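Local coordinates for Rho guanine nucleotide exchange factor 12 (Homo sapiens, PDB 1TXD), which acts through its DH/PH module as a guanine nucleotide exchange factor for the small GTPase RhoA, and may act in its regulation by the G proteins GNA12 and GNA13, at residues 45-50 and 152-158; 39-43 and 169-173; 259-263 and 356-360. The protein carries 1 engineered substitution. All blocks are in the same frame, centred on the assembly; numbering follows the deposited sequence.

Contact 1: residues 45-50 and 152-158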
ATOM      1  N   VAL A  45      11.517 -11.416  13.876  1.00 19.87           N
ATOM      2  CA  VAL A  45      10.436 -12.410  13.976  1.00 22.40           C
ATOM      3  C   VAL A  45       9.941 -12.814  12.591  1.00 21.82           C
ATOM      4  O   VAL A  45       9.930 -13.992  12.330  1.00 23.28           O
ATOM      5  CB  VAL A  45       9.204 -11.983  14.864  1.00 22.49           C
ATOM      6  CG1 VAL A  45       8.049 -13.053  14.823  1.00 23.99           C
ATOM      7  CG2 VAL A  45       9.599 -11.747  16.253  1.00 23.15           C
ATOM      8  N   LEU A  46       9.479 -11.879  11.727  1.00 21.72           N
ATOM      9  CA  LEU A  46       9.158 -12.231  10.347  1.00 18.69           C
ATOM     10  C   LEU A  46      10.243 -13.110   9.777  1.00 18.73           C
ATOM     11  O   LEU A  46       9.966 -14.149   9.144  1.00 21.06           O
ATOM     12  CB  LEU A  46       9.091 -11.044   9.434  1.00 14.15           C
ATOM     13  CG  LEU A  46       7.722 -10.351   9.556  1.00 15.34           C
ATOM     14  CD1 LEU A  46       7.749  -9.209   8.675  1.00 17.01           C
ATOM     15  CD2 LEU A  46       6.662 -11.381   9.099  1.00 15.70           C
ATOM     16  N   ASP A  47      11.429 -12.586   9.836  1.00 14.42           N
ATOM     17  CA  ASP A  47      12.595 -13.294   9.224  1.00 19.83           C
ATOM     18  C   ASP A  47      12.800 -14.644   9.816  1.00 18.91           C
ATOM     19  O   ASP A  47      13.027 -15.612   9.070  1.00 23.54           O
ATOM     20  CB  ASP A  47      13.887 -12.434   9.266  1.00 17.34           C
ATOM     21  CG  ASP A  47      15.057 -13.111   8.652  1.00 22.48           C
ATOM     22  OD1 ASP A  47      15.988 -13.417   9.423  1.00 22.49           O
ATOM     23  OD2 ASP A  47      15.108 -13.482   7.453  1.00 24.88           O
ATOM     24  N   GLN A  48      12.808 -14.762  11.121  1.00 21.01           N
ATOM     25  CA  GLN A  48      13.370 -16.015  11.701  1.00 23.30           C
ATOM     26  C   GLN A  48      12.276 -17.081  11.838  1.00 24.24           C
ATOM     27  O   GLN A  48      12.511 -18.267  11.569  1.00 21.73           O
ATOM     28  CB  GLN A  48      14.066 -15.780  13.039  1.00 25.58           C
ATOM     29  CG  GLN A  48      15.494 -15.157  12.936  1.00 29.17           C
ATOM     30  CD  GLN A  48      16.455 -15.989  12.092  1.00 31.28           C
ATOM     31  OE1 GLN A  48      16.835 -17.100  12.487  1.00 39.86           O
ATOM     32  NE2 GLN A  48      16.875 -15.453  10.946  1.00 31.63           N
ATOM     33  N   VAL A  49      11.060 -16.635  12.167  1.00 24.43           N
ATOM     34  CA  VAL A  49       9.975 -17.575  12.429  1.00 24.22           C
ATOM     35  C   VAL A  49       9.336 -18.043  11.112  1.00 24.47           C
ATOM     36  O   VAL A  49       9.031 -19.228  11.006  1.00 21.68           O
ATOM     37  CB  VAL A  49       8.926 -17.011  13.408  1.00 23.73           C
ATOM     38  CG1 VAL A  49       7.754 -17.970  13.563  1.00 24.87           C
ATOM     39  CG2 VAL A  49       9.567 -16.742  14.755  1.00 24.72           C
ATOM     40  N   PHE A  50       9.215 -17.118  10.126  1.00 23.03           N
ATOM     41  CA  PHE A  50       8.547 -17.339   8.882  1.00 21.36           C
ATOM     42  C   PHE A  50       9.474 -17.557   7.710  1.00 20.18           C
ATOM     43  O   PHE A  50       9.438 -18.626   7.121  1.00 20.79           O
ATOM     44  CB  PHE A  50       7.517 -16.208   8.557  1.00 18.93           C
ATOM     45  CG  PHE A  50       6.416 -16.151   9.536  1.00 18.99           C
ATOM     46  CD1 PHE A  50       5.318 -17.000   9.429  1.00 16.22           C
ATOM     47  CD2 PHE A  50       6.520 -15.365  10.661  1.00 19.94           C
ATOM     48  CE1 PHE A  50       4.350 -17.027  10.398  1.00 18.05           C
ATOM     49  CE2 PHE A  50       5.524 -15.375  11.631  1.00 20.38           C
ATOM     50  CZ  PHE A  50       4.436 -16.210  11.494  1.00 20.41           C
ATOM     51  N   ALA A 152       3.884 -21.964  12.762  1.00 20.88           N
ATOM     52  CA  ALA A 152       4.771 -20.840  13.030  1.00 20.79           C
ATOM     53  C   ALA A 152       4.094 -19.814  13.917  1.00 22.19           C
ATOM     54  O   ALA A 152       4.757 -19.271  14.822  1.00 22.26           O
ATOM     55  CB  ALA A 152       5.253 -20.183  11.757  1.00 20.46           C
ATOM     56  N   GLU A 153       2.813 -19.549  13.652  1.00 20.52           N
ATOM     57  CA  GLU A 153       2.045 -18.564  14.392  1.00 23.60           C
ATOM     58  C   GLU A 153       1.739 -19.007  15.849  1.00 22.74           C
ATOM     59  O   GLU A 153       1.334 -18.209  16.673  1.00 20.32           O
ATOM     60  CB  GLU A 153       0.707 -18.229  13.680  1.00 24.12           C
ATOM     61  CG  GLU A 153       0.878 -17.617  12.311  1.00 25.89           C
ATOM     62  CD  GLU A 153      -0.415 -17.462  11.519  1.00 28.99           C
ATOM     63  OE1 GLU A 153      -1.388 -18.180  11.798  1.00 31.64           O
ATOM     64  OE2 GLU A 153      -0.440 -16.623  10.590  1.00 29.89           O
ATOM     65  N   SER A 154       1.911 -20.282  16.125  1.00 23.52           N
ATOM     66  CA  SER A 154       1.861 -20.779  17.481  1.00 23.74           C
ATOM     67  C   SER A 154       3.130 -20.434  18.300  1.00 23.88           C
ATOM     68  O   SER A 154       3.076 -20.441  19.527  1.00 21.27           O
ATOM     69  CB  SER A 154       1.578 -22.285  17.483  1.00 24.21           C
ATOM     70  OG  SER A 154       2.763 -23.041  17.375  1.00 25.36           O
ATOM     71  N   ASN A 155       4.251 -20.124  17.626  1.00 22.84           N
ATOM     72  CA  ASN A 155       5.470 -19.633  18.294  1.00 22.32           C
ATOM     73  C   ASN A 155       5.137 -18.460  19.202  1.00 20.00           C
ATOM     74  O   ASN A 155       4.507 -17.536  18.736  1.00 21.82           O
ATOM     75  CB  ASN A 155       6.518 -19.172  17.246  1.00 22.86           C
ATOM     76  CG  ASN A 155       7.921 -19.126  17.806  1.00 21.85           C
ATOM     77  OD1 ASN A 155       8.158 -18.507  18.814  1.00 24.02           O
ATOM     78  ND2 ASN A 155       8.843 -19.801  17.163  1.00 22.38           N
ATOM     79  N   PRO A 156       5.511 -18.486  20.476  1.00 19.98           N
ATOM     80  CA  PRO A 156       5.283 -17.331  21.380  1.00 19.60           C
ATOM     81  C   PRO A 156       5.794 -15.984  20.884  1.00 19.25           C
ATOM     82  O   PRO A 156       5.214 -14.954  21.247  1.00 17.95           O
ATOM     83  CB  PRO A 156       6.010 -17.730  22.694  1.00 20.47           C
ATOM     84  CG  PRO A 156       6.082 -19.217  22.677  1.00 19.48           C
ATOM     85  CD  PRO A 156       6.073 -19.652  21.204  1.00 20.13           C
ATOM     86  N   LEU A 157       6.826 -15.975  20.032  1.00 20.00           N
ATOM     87  CA  LEU A 157       7.384 -14.709  19.515  1.00 19.37           C
ATOM     88  C   LEU A 157       6.360 -13.932  18.694  1.00 19.62           C
ATOM     89  O   LEU A 157       6.465 -12.722  18.526  1.00 19.76           O
ATOM     90  CB  LEU A 157       8.663 -14.956  18.724  1.00 20.16           C
ATOM     91  CG  LEU A 157       9.766 -15.738  19.452  1.00 23.06           C
ATOM     92  CD1 LEU A 157      10.870 -16.083  18.468  1.00 23.71           C
ATOM     93  CD2 LEU A 157      10.333 -14.926  20.587  1.00 25.33           C
ATOM     94  N   CYS A 158       5.337 -14.632  18.230  1.00 19.77           N
ATOM     95  CA  CYS A 158       4.294 -14.046  17.446  1.00 20.75           C
ATOM     96  C   CYS A 158       3.280 -13.329  18.293  1.00 21.76           C
ATOM     97  O   CYS A 158       2.497 -12.516  17.770  1.00 22.71           O
ATOM     98  CB  CYS A 158       3.590 -15.126  16.615  1.00 23.13           C
ATOM     99  SG  CYS A 158       4.561 -15.739  15.200  1.00 22.92           S
TER
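A chi1 of 175° sets CG1 of Val49 anti to the backbone N and leaves CG2 beside it, which splits the two methyls between different parts of residues 152-158. Val49 CG1 settles against the last part of helix 143-154, 3.5 Å from Ala152 O and 3.8 Å from Ala152 CB. Val49 CG2 faces the following turn, where it lies 4.0 Å from Leu157 CD1 and touches the side-chain nitrogen ND2 of Asn155. In Phe50, CG stands opposite the carbonyl carbon (chi1 -64°), and the ring leans over to Ala152, Glu153 and Cys158. Phe50 CE1 packs 3.6 Å from Ala152 CB, while Glu153 CG comes up to the rim in the ring plane, 3.9 Å from CZ. Cys158 SG approaches Phe50 CE2 at 3.7 Å, an oblique sulfur-aromatic contact with the sulfur 72° off the ring normal. One face of the ring also carries Val49 CG1, off-centre, so methyl, ring and Ala152 CB pack three-way against one another. A turn earlier, Val45 rests its CG2 on Leu157, 4.0 Å from the backbone O. The chain at 155-158 is shaped by an Asx turn: Leu157 N donates to Asn155 OD1 at 3.1 Å in a nearly straight bond. Asn155 N bonds to Ala152 O, the oxygen that Val49 CG1 touches, so this polar atom is satisfied despite its apolar neighbour. From its CG the Glu153 chain leads away from the ring, and OE2 accepts from the backbone N of Leu163. The contact fastens the long first helix of the DH bundle, 20-57, to the end of helix 143-154 and the turn that follows it, 155-158. Helix 163-166 closes in, with Leu163 and Ile166 against Leu46 and Phe50, and helix 72-90 brings Leu72 and Leu76 to Leu46 and Asp47.

Contact 2: residues 39-43 and 169-173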
ATOM      1  N   HIS A  39      11.373  -2.321  16.747  1.00 23.94           N
ATOM      2  CA  HIS A  39      11.086  -2.546  15.331  1.00 24.59           C
ATOM      3  C   HIS A  39      11.957  -3.607  14.683  1.00 22.37           C
ATOM      4  O   HIS A  39      11.468  -4.489  13.979  1.00 22.06           O
ATOM      5  CB  HIS A  39      11.238  -1.281  14.503  1.00 23.28           C
ATOM      6  CG  HIS A  39      10.798  -1.464  13.096  1.00 24.07           C
ATOM      7  ND1 HIS A  39       9.477  -1.700  12.766  1.00 25.17           N
ATOM      8  CD2 HIS A  39      11.505  -1.569  11.944  1.00 22.93           C
ATOM      9  CE1 HIS A  39       9.390  -1.864  11.461  1.00 22.59           C
ATOM     10  NE2 HIS A  39      10.601  -1.754  10.940  1.00 22.83           N
ATOM     11  N   VAL A  40      13.248  -3.458  14.885  1.00 23.02           N
ATOM     12  CA  VAL A  40      14.217  -4.458  14.481  1.00 21.98           C
ATOM     13  C   VAL A  40      13.863  -5.845  14.948  1.00 22.88           C
ATOM     14  O   VAL A  40      14.004  -6.818  14.192  1.00 22.92           O
ATOM     15  CB  VAL A  40      15.634  -4.084  14.936  1.00 22.31           C
ATOM     16  CG1 VAL A  40      16.646  -5.258  14.762  1.00 21.32           C
ATOM     17  CG2 VAL A  40      16.155  -2.897  14.122  1.00 20.66           C
ATOM     18  N   ARG A  41      13.457  -5.950  16.203  1.00 22.83           N
ATOM     19  CA  ARG A  41      13.128  -7.231  16.833  1.00 22.63           C
ATOM     20  C   ARG A  41      11.936  -7.918  16.176  1.00 20.26           C
ATOM     21  O   ARG A  41      11.912  -9.118  16.082  1.00 16.31           O
ATOM     22  CB  ARG A  41      12.845  -7.035  18.330  1.00 25.41           C
ATOM     23  CG  ARG A  41      13.419  -8.142  19.189  1.00 30.78           C
ATOM     24  CD  ARG A  41      13.183  -7.958  20.704  1.00 34.33           C
ATOM     25  NE  ARG A  41      14.351  -7.316  21.306  1.00 37.35           N
ATOM     26  CZ  ARG A  41      14.452  -6.035  21.687  1.00 38.20           C
ATOM     27  NH1 ARG A  41      13.440  -5.182  21.586  1.00 39.19           N
ATOM     28  NH2 ARG A  41      15.589  -5.615  22.214  1.00 38.25           N
ATOM     29  N   THR A  42      10.943  -7.115  15.792  1.00 18.17           N
ATOM     30  CA  THR A  42       9.767  -7.511  15.073  1.00 19.92           C
ATOM     31  C   THR A  42      10.139  -8.063  13.698  1.00 20.87           C
ATOM     32  O   THR A  42       9.651  -9.144  13.250  1.00 17.18           O
ATOM     33  CB  THR A  42       8.886  -6.234  14.939  1.00 21.49           C
ATOM     34  OG1 THR A  42       8.383  -5.905  16.220  1.00 21.33           O
ATOM     35  CG2 THR A  42       7.646  -6.455  14.250  1.00 21.21           C
ATOM     36  N   LEU A  43      11.059  -7.349  13.043  1.00 19.43           N
ATOM     37  CA  LEU A  43      11.464  -7.742  11.721  1.00 19.15           C
ATOM     38  C   LEU A  43      12.255  -9.069  11.816  1.00 16.78           C
ATOM     39  O   LEU A  43      12.110  -9.933  10.930  1.00 16.73           O
ATOM     40  CB  LEU A  43      12.266  -6.642  11.026  1.00 17.92           C
ATOM     41  CG  LEU A  43      11.484  -5.414  10.536  1.00 20.24           C
ATOM     42  CD1 LEU A  43      12.415  -4.453   9.787  1.00 22.38           C
ATOM     43  CD2 LEU A  43      10.324  -5.761   9.681  1.00 20.28           C
ATOM     44  N   THR A 169       3.803  -4.157   9.939  1.00 20.12           N
ATOM     45  CA  THR A 169       4.584  -3.424  10.918  1.00 21.67           C
ATOM     46  C   THR A 169       5.539  -2.454  10.231  1.00 23.35           C
ATOM     47  O   THR A 169       5.752  -1.352  10.809  1.00 24.55           O
ATOM     48  CB  THR A 169       5.348  -4.303  11.898  1.00 22.68           C
ATOM     49  OG1 THR A 169       6.129  -5.283  11.188  1.00 26.44           O
ATOM     50  CG2 THR A 169       4.368  -5.103  12.756  1.00 25.88           C
ATOM     51  N   GLN A 170       6.055  -2.788   9.023  1.00 20.38           N
ATOM     52  CA  GLN A 170       6.903  -1.842   8.301  1.00 19.85           C
ATOM     53  C   GLN A 170       6.173  -0.516   7.967  1.00 20.70           C
ATOM     54  O   GLN A 170       6.681   0.576   8.271  1.00 21.16           O
ATOM     55  CB  GLN A 170       7.401  -2.417   7.008  1.00 22.22           C
ATOM     56  CG  GLN A 170       8.434  -1.544   6.355  1.00 23.27           C
ATOM     57  CD  GLN A 170       9.747  -1.349   7.226  1.00 23.94           C
ATOM     58  OE1 GLN A 170      10.046  -2.132   8.167  1.00 24.66           O
ATOM     59  NE2 GLN A 170      10.505  -0.312   6.893  1.00 23.37           N
ATOM     60  N   MET A 171       4.993  -0.589   7.363  1.00 19.62           N
ATOM     61  CA  MET A 171       4.248   0.640   7.046  1.00 19.48           C
ATOM     62  C   MET A 171       4.009   1.419   8.321  1.00 20.93           C
ATOM     63  O   MET A 171       4.168   2.638   8.316  1.00 22.28           O
ATOM     64  CB  MET A 171       2.935   0.306   6.316  1.00 20.97           C
ATOM     65  CG  MET A 171       1.985   1.491   5.969  1.00 24.41           C
ATOM     66  SD  MET A 171       2.535   2.432   4.499  1.00 27.61           S
ATOM     67  CE  MET A 171       3.117   3.860   5.263  1.00 26.01           C
ATOM     68  N   GLN A 172       3.650   0.754   9.427  1.00 22.00           N
ATOM     69  CA  GLN A 172       3.250   1.489  10.633  1.00 21.97           C
ATOM     70  C   GLN A 172       4.441   2.314  11.150  1.00 21.48           C
ATOM     71  O   GLN A 172       4.303   3.472  11.511  1.00 20.03           O
ATOM     72  CB  GLN A 172       2.707   0.570  11.753  1.00 23.72           C
ATOM     73  CG  GLN A 172       2.142   1.390  12.989  1.00 31.08           C
ATOM     74  CD  GLN A 172       0.881   2.240  12.667  1.00 34.17           C
ATOM     75  OE1 GLN A 172       0.348   2.173  11.544  1.00 38.25           O
ATOM     76  NE2 GLN A 172       0.387   3.021  13.658  1.00 37.56           N
ATOM     77  N   ARG A 173       5.607   1.680  11.163  1.00 20.40           N
ATOM     78  CA  ARG A 173       6.856   2.292  11.564  1.00 22.51           C
ATOM     79  C   ARG A 173       7.136   3.597  10.824  1.00 21.37           C
ATOM     80  O   ARG A 173       7.526   4.615  11.411  1.00 20.14           O
ATOM     81  CB  ARG A 173       8.031   1.283  11.406  1.00 21.35           C
ATOM     82  CG  ARG A 173       9.369   1.854  11.921  1.00 25.99           C
ATOM     83  CD  ARG A 173       9.301   2.409  13.347  1.00 26.44           C
ATOM     84  NE  ARG A 173      10.619   2.776  13.872  1.00 26.30           N
ATOM     85  CZ  ARG A 173      10.797   3.468  15.003  1.00 26.58           C
ATOM     86  NH1 ARG A 173       9.771   3.745  15.728  1.00 28.86           N
ATOM     87  NH2 ARG A 173      12.002   3.849  15.441  1.00 26.09           N
TER
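His39 NE2 donates to Gln170 OE1 at 2.9 Å, the one hydrogen bond between residues 39-43 and 169-173, antiparallel helix segments of the DH bundle with 164° between their directions. The oxygen lies in the plane of the imidazole, but the nitrogen stands 37° above the carbonyl plane of the amide and the bond is bent to 144°. A turn at chi2 folds Gln170 back to present OE1 there, while its NE2 bonds to His79 NE2 on helix 72-90. The amide therefore links two histidines whose own rings meet edge-to-face. Leu43 crosses the Gln170 side chain at about a right angle, its CD1 3.7 Å from OE1. Over one face of the His39 ring runs the aliphatic stem of Arg173: CG sits almost above the centre, 3.7 Å from the ring centroid in a CH-pi contact, and CB is 3.4 Å from CE1. Beyond the ring the guanidinium is held by a salt bridge to Glu36 and a hydrogen bond to Thr35. Thr42 and Thr169 meet tip to tip at the flank, with Thr42 CG2 3.6 Å from Thr169 OG1, a hydroxyl already bonded to Ile166 O. The bond to Gln170 places a proton on His39 NE2; Arg173 NE, 4.7 Å from His39 ND1, may disfavour a second proton, although Glu36 offsets part of that charge.

Contact 3: residues 259-263 and 356-360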
ATOM      1  N   HIS A 259     -12.006   3.948 -12.167  1.00 58.94           N
ATOM      2  CA  HIS A 259     -13.237   3.948 -11.386  1.00 59.54           C
ATOM      3  C   HIS A 259     -13.922   2.578 -11.402  1.00 58.11           C
ATOM      4  O   HIS A 259     -13.667   1.754 -12.275  1.00 56.05           O
ATOM      5  CB  HIS A 259     -14.193   5.037 -11.919  1.00 61.45           C
ATOM      6  CG  HIS A 259     -15.216   5.473 -10.923  1.00 64.69           C
ATOM      7  ND1 HIS A 259     -16.422   4.827 -10.767  1.00 67.84           N
ATOM      8  CD2 HIS A 259     -15.198   6.464 -10.002  1.00 67.49           C
ATOM      9  CE1 HIS A 259     -17.109   5.407  -9.799  1.00 69.08           C
ATOM     10  NE2 HIS A 259     -16.390   6.405  -9.319  1.00 69.21           N
ATOM     11  N   GLU A 260     -14.785   2.348 -10.421  1.00 58.12           N
ATOM     12  CA  GLU A 260     -15.625   1.158 -10.386  1.00 59.53           C
ATOM     13  C   GLU A 260     -16.877   1.369  -9.530  1.00 60.75           C
ATOM     14  O   GLU A 260     -16.879   2.170  -8.587  1.00 61.84           O
ATOM     15  CB  GLU A 260     -14.835  -0.030  -9.830  1.00 60.18           C
ATOM     16  CG  GLU A 260     -14.528   0.096  -8.346  1.00 60.96           C
ATOM     17  CD  GLU A 260     -13.553  -0.943  -7.854  1.00 61.25           C
ATOM     18  OE1 GLU A 260     -13.850  -2.144  -7.979  1.00 62.43           O
ATOM     19  OE2 GLU A 260     -12.491  -0.553  -7.342  1.00 62.04           O
ATOM     20  N   GLY A 261     -17.944   0.642  -9.856  1.00 61.28           N
ATOM     21  CA  GLY A 261     -19.147   0.653  -9.035  1.00 60.80           C
ATOM     22  C   GLY A 261     -20.292  -0.209  -9.543  1.00 60.24           C
ATOM     23  O   GLY A 261     -20.212  -0.795 -10.622  1.00 59.53           O
ATOM     24  N   PRO A 262     -21.365  -0.287  -8.759  1.00 59.96           N
ATOM     25  CA  PRO A 262     -22.615  -0.897  -9.229  1.00 60.36           C
ATOM     26  C   PRO A 262     -23.427   0.026 -10.177  1.00 60.28           C
ATOM     27  O   PRO A 262     -23.938   1.069  -9.744  1.00 59.44           O
ATOM     28  CB  PRO A 262     -23.398  -1.165  -7.931  1.00 60.32           C
ATOM     29  CG  PRO A 262     -22.570  -0.614  -6.803  1.00 60.25           C
ATOM     30  CD  PRO A 262     -21.481   0.218  -7.381  1.00 59.80           C
ATOM     31  N   LEU A 263     -23.513  -0.358 -11.451  1.00 60.50           N
ATOM     32  CA  LEU A 263     -24.492   0.215 -12.384  1.00 61.21           C
ATOM     33  C   LEU A 263     -25.594  -0.805 -12.678  1.00 61.84           C
ATOM     34  O   LEU A 263     -25.451  -1.985 -12.387  1.00 62.15           O
ATOM     35  CB  LEU A 263     -23.837   0.638 -13.709  1.00 60.70           C
ATOM     36  CG  LEU A 263     -22.665   1.621 -13.651  1.00 60.31           C
ATOM     37  CD1 LEU A 263     -22.109   1.879 -15.039  1.00 59.60           C
ATOM     38  CD2 LEU A 263     -23.064   2.925 -12.979  1.00 60.40           C
ATOM     39  N   GLU A 356     -23.253   9.929  -7.682  1.00 82.14           N
ATOM     40  CA  GLU A 356     -22.306   8.989  -8.293  1.00 81.63           C
ATOM     41  C   GLU A 356     -22.311   8.993  -9.824  1.00 80.89           C
ATOM     42  O   GLU A 356     -21.255   8.853 -10.430  1.00 80.61           O
ATOM     43  CB  GLU A 356     -22.517   7.562  -7.769  1.00 82.16           C
ATOM     44  CG  GLU A 356     -21.738   6.501  -8.548  1.00 82.35           C
ATOM     45  CD  GLU A 356     -21.580   5.196  -7.804  1.00 81.79           C
ATOM     46  OE1 GLU A 356     -22.275   5.008  -6.783  1.00 81.71           O
ATOM     47  OE2 GLU A 356     -20.769   4.358  -8.257  1.00 81.67           O
ATOM     48  N   LYS A 357     -23.479   9.151 -10.450  1.00 80.11           N
ATOM     49  CA  LYS A 357     -23.540   9.206 -11.913  1.00 79.34           C
ATOM     50  C   LYS A 357     -22.879  10.466 -12.471  1.00 78.51           C
ATOM     51  O   LYS A 357     -22.548  10.505 -13.654  1.00 77.67           O
ATOM     52  CB  LYS A 357     -24.983   9.077 -12.448  1.00 79.39           C
ATOM     53  CG  LYS A 357     -25.862  10.296 -12.257  1.00 79.11           C
ATOM     54  CD  LYS A 357     -25.841  11.252 -13.457  1.00 79.26           C
ATOM     55  CE  LYS A 357     -27.014  12.216 -13.416  1.00 79.06           C
ATOM     56  NZ  LYS A 357     -26.604  13.609 -13.742  1.00 79.86           N
ATOM     57  N   THR A 358     -22.689  11.488 -11.636  1.00 77.43           N
ATOM     58  CA  THR A 358     -21.988  12.695 -12.084  1.00 77.02           C
ATOM     59  C   THR A 358     -20.488  12.443 -12.067  1.00 75.22           C
ATOM     60  O   THR A 358     -19.764  12.979 -12.902  1.00 75.11           O
ATOM     61  CB  THR A 358     -22.347  13.953 -11.241  1.00 77.29           C
ATOM     62  OG1 THR A 358     -23.650  13.819 -10.665  1.00 78.40           O
ATOM     63  CG2 THR A 358     -22.484  15.178 -12.139  1.00 77.36           C
ATOM     64  N   VAL A 359     -20.032  11.630 -11.117  1.00 73.75           N
ATOM     65  CA  VAL A 359     -18.663  11.113 -11.122  1.00 71.90           C
ATOM     66  C   VAL A 359     -18.452  10.203 -12.347  1.00 69.73           C
ATOM     67  O   VAL A 359     -17.489  10.378 -13.092  1.00 69.03           O
ATOM     68  CB  VAL A 359     -18.341  10.382  -9.798  1.00 72.59           C
ATOM     69  CG1 VAL A 359     -17.050   9.574  -9.895  1.00 73.33           C
ATOM     70  CG2 VAL A 359     -18.248  11.381  -8.647  1.00 73.17           C
ATOM     71  N   TRP A 360     -19.368   9.266 -12.580  1.00 67.47           N
ATOM     72  CA  TRP A 360     -19.251   8.351 -13.718  1.00 66.19           C
ATOM     73  C   TRP A 360     -19.163   9.130 -15.026  1.00 65.99           C
ATOM     74  O   TRP A 360     -18.288   8.864 -15.849  1.00 65.08           O
ATOM     75  CB  TRP A 360     -20.429   7.366 -13.775  1.00 65.69           C
ATOM     76  CG  TRP A 360     -20.242   6.083 -12.977  1.00 64.55           C
ATOM     77  CD1 TRP A 360     -20.855   5.761 -11.802  1.00 64.11           C
ATOM     78  CD2 TRP A 360     -19.419   4.953 -13.315  1.00 63.50           C
ATOM     79  NE1 TRP A 360     -20.454   4.516 -11.380  1.00 64.67           N
ATOM     80  CE2 TRP A 360     -19.570   3.998 -12.290  1.00 63.63           C
ATOM     81  CE3 TRP A 360     -18.554   4.656 -14.375  1.00 63.16           C
ATOM     82  CZ2 TRP A 360     -18.913   2.773 -12.305  1.00 62.85           C
ATOM     83  CZ3 TRP A 360     -17.892   3.431 -14.382  1.00 62.52           C
ATOM     84  CH2 TRP A 360     -18.077   2.512 -13.356  1.00 62.48           C
TER
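Trp360, set against His259, Gly261 and Leu263, is the tryptophan of the C-terminal helix that marks the PH fold, where this helix packs against one end of the beta sandwich. Helix 354-374 runs past strand 257-266. The bond from CA to CB does not aim at the strand; with chi1 at -88° CG turns the indole so that its far end does. CD1 and NE1 come first under Leu263: its CD2 methyl lies 3.4 Å from NE1 and 3.7 Å from the centroid of the five-membered ring, a CH-pi contact over that face. NE1 also donates to Glu356 OE2, one helical turn back, at 3.1 Å. This bond is bent to 140° and reaches the carboxylate from its anti side, which helps to fix the turn of the indole. At CE2 the ring is sandwiched, for His259 ND1 approaches from the opposite face at 3.6 Å. Farther out, CZ2 reaches the strand backbone edge-on, 3.4 Å from Gly261 N, and CH2 at the far end lies 3.8 Å from His259 ND1. The two aromatics form an edge-to-face pair: the imidazole of His259 points its edge at the six-membered ring of Trp360, with centroids 4.6 Å apart and planes at 67°. Gly261, with no side chain, lets the indole edge and Glu356 OE2 come up to its backbone. Thr277 and Leu279 of strand 275-280 touch the indole as well, which places it between the helix and the first hairpin of the sandwich. Glu260, whose CB points away from the helix, uses its carboxylate on Tyr276 instead. The other end of the imidazole meets the helix too: His259 NE2 lies 3.3 Å from Val359 CG1.

How the contacts relate
Contacts 1 and 2 use neighbouring parts of the same long helix, 20-57, in the DH bundle: contact 1 is nested within the chain loop that contact 2 closes, and their centres lie 14 Å apart. Contact 2 is buried and polar, with a hydrogen bond and an arginine stem over an imidazole. Contact 1, more open at one side, relies on methyl, ring and sulfur packing. Contact 3 belongs to the PH domain, about 43 Å and 38 Å from the other two between centres, and also lies partly at the surface. It joins a strand to a helix, where the other two pack helical segments, and its packing centres on one indole.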